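Local coordinates for bartonella effector protein (Bep) substrate of VirB T4SS (Bartonella clarridgeiae, PDB 4XI8) that probably transfers AMP from ATP to threonine or tyrosine side chains of target proteins, as the Fic domain of a translocated effector, at residues Arg69-Met74 against Lys149-Ile154. Sequence-based numbering, arbitrary orientation.
Sequences RLYEKM and KYVQRI
Leu70 points its CB at helix 148-162. With chi1 at -73°, CG stands anti to the carbonyl carbon, and chi2 of -177° extends the chain so that the methyl CD1 leads. CD1 makes the closest contacts: it lies 3.7 Å from Val151 CG1, the two side chains crossing obliquely, and 4.0 Å from Ile154 CD1, which it meets tip to tip. The other methyl, Leu70 CD2, is 4.3 Å from Ile154 CD1. Tyr150 CB is a looser third neighbour, 4.3 Å from Leu70 CD1. Since Tyr150, Val151 and Ile154 occupy neighbouring places on one helical face, spaced i, i+1 and i+4, a single methyl reaches all three. The helices joined here, 60-71 and 148-162, belong to the mainly helical Fic fold, and helix 32-51 packs against the same contact through Ala45 on Leu70 and Leu42 on Tyr150. Tyr71, the next residue in the chain, reaches the same helix with its tip. Its OH approaches the edge of the Tyr150 ring in plane, 3.5 Å from Tyr150 CD2, and the two side chains cross at about a right angle. Val151 CG1 sits near the plane of the Tyr71 ring at its edge, 4.4 Å from Tyr71 CE2, while the ring of His67 also meets it.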
ATOM      1  N   ARG A  69     -11.196  20.453 -16.226  1.00 55.27           N
ATOM      2  CA  ARG A  69     -10.223  19.665 -16.973  1.00 54.68           C
ATOM      3  C   ARG A  69     -10.268  18.188 -16.583  1.00 51.00           C
ATOM      4  O   ARG A  69     -10.006  17.312 -17.407  1.00 39.98           O
ATOM      5  CB  ARG A  69      -8.815  20.227 -16.763  1.00 54.65           C
ATOM      6  CG  ARG A  69      -7.822  19.827 -17.841  1.00 73.30           C
ATOM      7  CD  ARG A  69      -8.286  20.286 -19.216  1.00 76.98           C
ATOM      8  NE  ARG A  69      -8.256  21.740 -19.354  1.00 56.51           N
ATOM      9  CZ  ARG A  69      -8.583  22.389 -20.468  1.00 75.09           C
ATOM     10  NH1 ARG A  69      -8.967  21.713 -21.542  1.00 90.20           N
ATOM     11  NH2 ARG A  69      -8.527  23.713 -20.509  1.00 80.46           N
ATOM     12  N   LEU A  70     -10.611  17.920 -15.328  1.00 51.36           N
ATOM     13  CA  LEU A  70     -10.638  16.555 -14.817  1.00 49.10           C
ATOM     14  C   LEU A  70     -11.878  15.782 -15.264  1.00 43.23           C
ATOM     15  O   LEU A  70     -11.802  14.583 -15.530  1.00 54.46           O
ATOM     16  CB  LEU A  70     -10.560  16.554 -13.288  1.00 41.09           C
ATOM     17  CG  LEU A  70      -9.208  16.894 -12.652  1.00 44.99           C
ATOM     18  CD1 LEU A  70      -9.286  16.776 -11.140  1.00 35.58           C
ATOM     19  CD2 LEU A  70      -8.109  16.001 -13.203  1.00 42.04           C
ATOM     20  N   TYR A  71     -13.019  16.460 -15.339  1.00 36.70           N
ATOM     21  CA  TYR A  71     -14.283  15.770 -15.581  1.00 36.51           C
ATOM     22  C   TYR A  71     -15.062  16.256 -16.806  1.00 37.58           C
ATOM     23  O   TYR A  71     -16.247  15.953 -16.933  1.00 67.51           O
ATOM     24  CB  TYR A  71     -15.183  15.885 -14.344  1.00 35.74           C
ATOM     25  CG  TYR A  71     -14.583  15.313 -13.078  1.00 34.94           C
ATOM     26  CD1 TYR A  71     -14.655  13.953 -12.806  1.00 34.68           C
ATOM     27  CD2 TYR A  71     -13.955  16.134 -12.150  1.00 39.01           C
ATOM     28  CE1 TYR A  71     -14.109  13.425 -11.649  1.00 34.28           C
ATOM     29  CE2 TYR A  71     -13.406  15.615 -10.991  1.00 45.97           C
ATOM     30  CZ  TYR A  71     -13.487  14.261 -10.746  1.00 44.10           C
ATOM     31  OH  TYR A  71     -12.943  13.739  -9.593  1.00 43.82           O
ATOM     32  N   GLU A  72     -14.419  16.993 -17.707  1.00 53.77           N
ATOM     33  CA  GLU A  72     -15.136  17.527 -18.867  1.00 56.74           C
ATOM     34  C   GLU A  72     -15.519  16.434 -19.857  1.00 51.33           C
ATOM     35  O   GLU A  72     -16.494  16.570 -20.592  1.00 60.97           O
ATOM     36  CB  GLU A  72     -14.310  18.609 -19.573  1.00 52.37           C
ATOM     37  CG  GLU A  72     -13.088  18.107 -20.318  1.00 72.45           C
ATOM     38  CD  GLU A  72     -12.288  19.240 -20.932  1.00 87.35           C
ATOM     39  OE1 GLU A  72     -11.146  18.993 -21.375  1.00 98.94           O
ATOM     40  OE2 GLU A  72     -12.802  20.378 -20.971  1.00 79.62           O
ATOM     41  N   LYS A  73     -14.752  15.352 -19.870  1.00 63.14           N
ATOM     42  CA  LYS A  73     -15.038  14.220 -20.742  1.00 53.69           C
ATOM     43  C   LYS A  73     -16.025  13.282 -20.066  1.00 55.42           C
ATOM     44  O   LYS A  73     -16.577  12.382 -20.697  1.00 51.10           O
ATOM     45  CB  LYS A  73     -13.756  13.469 -21.107  1.00 55.01           C
ATOM     46  CG  LYS A  73     -13.058  13.996 -22.349  1.00 57.03           C
ATOM     47  CD  LYS A  73     -11.873  13.123 -22.724  1.00 77.37           C
ATOM     48  CE  LYS A  73     -12.052  12.518 -24.107  1.00 91.92           C
ATOM     49  NZ  LYS A  73     -13.291  11.696 -24.194  1.00 86.58           N
ATOM     50  N   MET A  74     -16.253  13.514 -18.778  1.00 60.92           N
ATOM     51  CA  MET A  74     -17.073  12.623 -17.970  1.00 62.92           C
ATOM     52  C   MET A  74     -18.461  13.195 -17.688  1.00 63.06           C
ATOM     53  O   MET A  74     -19.472  12.540 -17.941  1.00 64.51           O
ATOM     54  CB  MET A  74     -16.356  12.340 -16.648  1.00 83.94           C
ATOM     55  CG  MET A  74     -16.842  11.121 -15.900  1.00104.88           C
ATOM     56  SD  MET A  74     -16.419   9.597 -16.757  1.00123.48           S
ATOM     57  CE  MET A  74     -18.050   8.956 -17.076  1.00118.97           C
ATOM     58  N   LYS A 149     -12.374  15.961  -3.534  1.00 52.64           N
ATOM     59  CA  LYS A 149     -11.099  15.473  -3.007  1.00 48.71           C
ATOM     60  C   LYS A 149      -9.932  15.642  -3.978  1.00 45.48           C
ATOM     61  O   LYS A 149      -8.855  16.096  -3.591  1.00 36.57           O
ATOM     62  CB  LYS A 149     -11.223  13.998  -2.617  1.00 36.17           C
ATOM     63  N   TYR A 150     -10.153  15.283  -5.238  1.00 51.74           N
ATOM     64  CA  TYR A 150      -9.097  15.324  -6.242  1.00 47.75           C
ATOM     65  C   TYR A 150      -8.725  16.746  -6.654  1.00 48.53           C
ATOM     66  O   TYR A 150      -7.546  17.055  -6.829  1.00 66.31           O
ATOM     67  CB  TYR A 150      -9.508  14.509  -7.469  1.00 49.01           C
ATOM     68  CG  TYR A 150      -9.419  13.018  -7.245  1.00 45.97           C
ATOM     69  CD1 TYR A 150      -8.323  12.459  -6.600  1.00 39.57           C
ATOM     70  CD2 TYR A 150     -10.437  12.170  -7.658  1.00 56.80           C
ATOM     71  CE1 TYR A 150      -8.236  11.096  -6.387  1.00 41.02           C
ATOM     72  CE2 TYR A 150     -10.361  10.805  -7.448  1.00 52.74           C
ATOM     73  CZ  TYR A 150      -9.258  10.274  -6.812  1.00 45.00           C
ATOM     74  OH  TYR A 150      -9.178   8.916  -6.600  1.00 48.59           O
ATOM     75  N   VAL A 151      -9.723  17.609  -6.812  1.00 42.53           N
ATOM     76  CA  VAL A 151      -9.465  18.968  -7.277  1.00 38.41           C
ATOM     77  C   VAL A 151      -8.828  19.813  -6.177  1.00 44.49           C
ATOM     78  O   VAL A 151      -8.054  20.723  -6.465  1.00 55.45           O
ATOM     79  CB  VAL A 151     -10.752  19.661  -7.781  1.00 39.30           C
ATOM     80  CG1 VAL A 151     -11.355  18.868  -8.923  1.00 54.55           C
ATOM     81  CG2 VAL A 151     -11.764  19.825  -6.659  1.00 52.51           C
ATOM     82  N   GLN A 152      -9.144  19.506  -4.922  1.00 41.48           N
ATOM     83  CA  GLN A 152      -8.557  20.219  -3.792  1.00 36.23           C
ATOM     84  C   GLN A 152      -7.101  19.821  -3.594  1.00 46.07           C
ATOM     85  O   GLN A 152      -6.264  20.652  -3.239  1.00 46.77           O
ATOM     86  CB  GLN A 152      -9.348  19.954  -2.510  1.00 35.31           C
ATOM     87  CG  GLN A 152     -10.728  20.584  -2.483  1.00 58.15           C
ATOM     88  CD  GLN A 152     -11.511  20.205  -1.243  1.00 62.63           C
ATOM     89  OE1 GLN A 152     -11.041  19.433  -0.409  1.00 52.15           O
ATOM     90  NE2 GLN A 152     -12.717  20.749  -1.117  1.00 74.42           N
ATOM     91  N   ARG A 153      -6.804  18.546  -3.825  1.00 44.16           N
ATOM     92  CA  ARG A 153      -5.446  18.042  -3.677  1.00 33.07           C
ATOM     93  C   ARG A 153      -4.515  18.693  -4.692  1.00 40.26           C
ATOM     94  O   ARG A 153      -3.460  19.212  -4.331  1.00 35.41           O
ATOM     95  CB  ARG A 153      -5.416  16.519  -3.822  1.00 35.60           C
ATOM     96  CG  ARG A 153      -4.018  15.925  -3.772  1.00 45.57           C
ATOM     97  CD  ARG A 153      -4.056  14.407  -3.707  1.00 33.06           C
ATOM     98  NE  ARG A 153      -2.722  13.828  -3.844  1.00 71.10           N
ATOM     99  CZ  ARG A 153      -2.447  12.535  -3.702  1.00 55.32           C
ATOM    100  NH1 ARG A 153      -3.414  11.677  -3.408  1.00 54.11           N
ATOM    101  NH2 ARG A 153      -1.203  12.102  -3.847  1.00 43.70           N
ATOM    102  N   ILE A 154      -4.914  18.670  -5.959  1.00 39.91           N
ATOM    103  CA  ILE A 154      -4.133  19.295  -7.021  1.00 44.36           C
ATOM    104  C   ILE A 154      -4.010  20.800  -6.789  1.00 43.93           C
ATOM    105  O   ILE A 154      -2.961  21.393  -7.041  1.00 40.80           O
ATOM    106  CB  ILE A 154      -4.763  19.038  -8.407  1.00 46.20           C
ATOM    107  CG1 ILE A 154      -4.865  17.535  -8.676  1.00 33.57           C
ATOM    108  CG2 ILE A 154      -3.961  19.725  -9.504  1.00 33.79           C
ATOM    109  CD1 ILE A 154      -5.433  17.196 -10.038  1.00 34.40           C
TER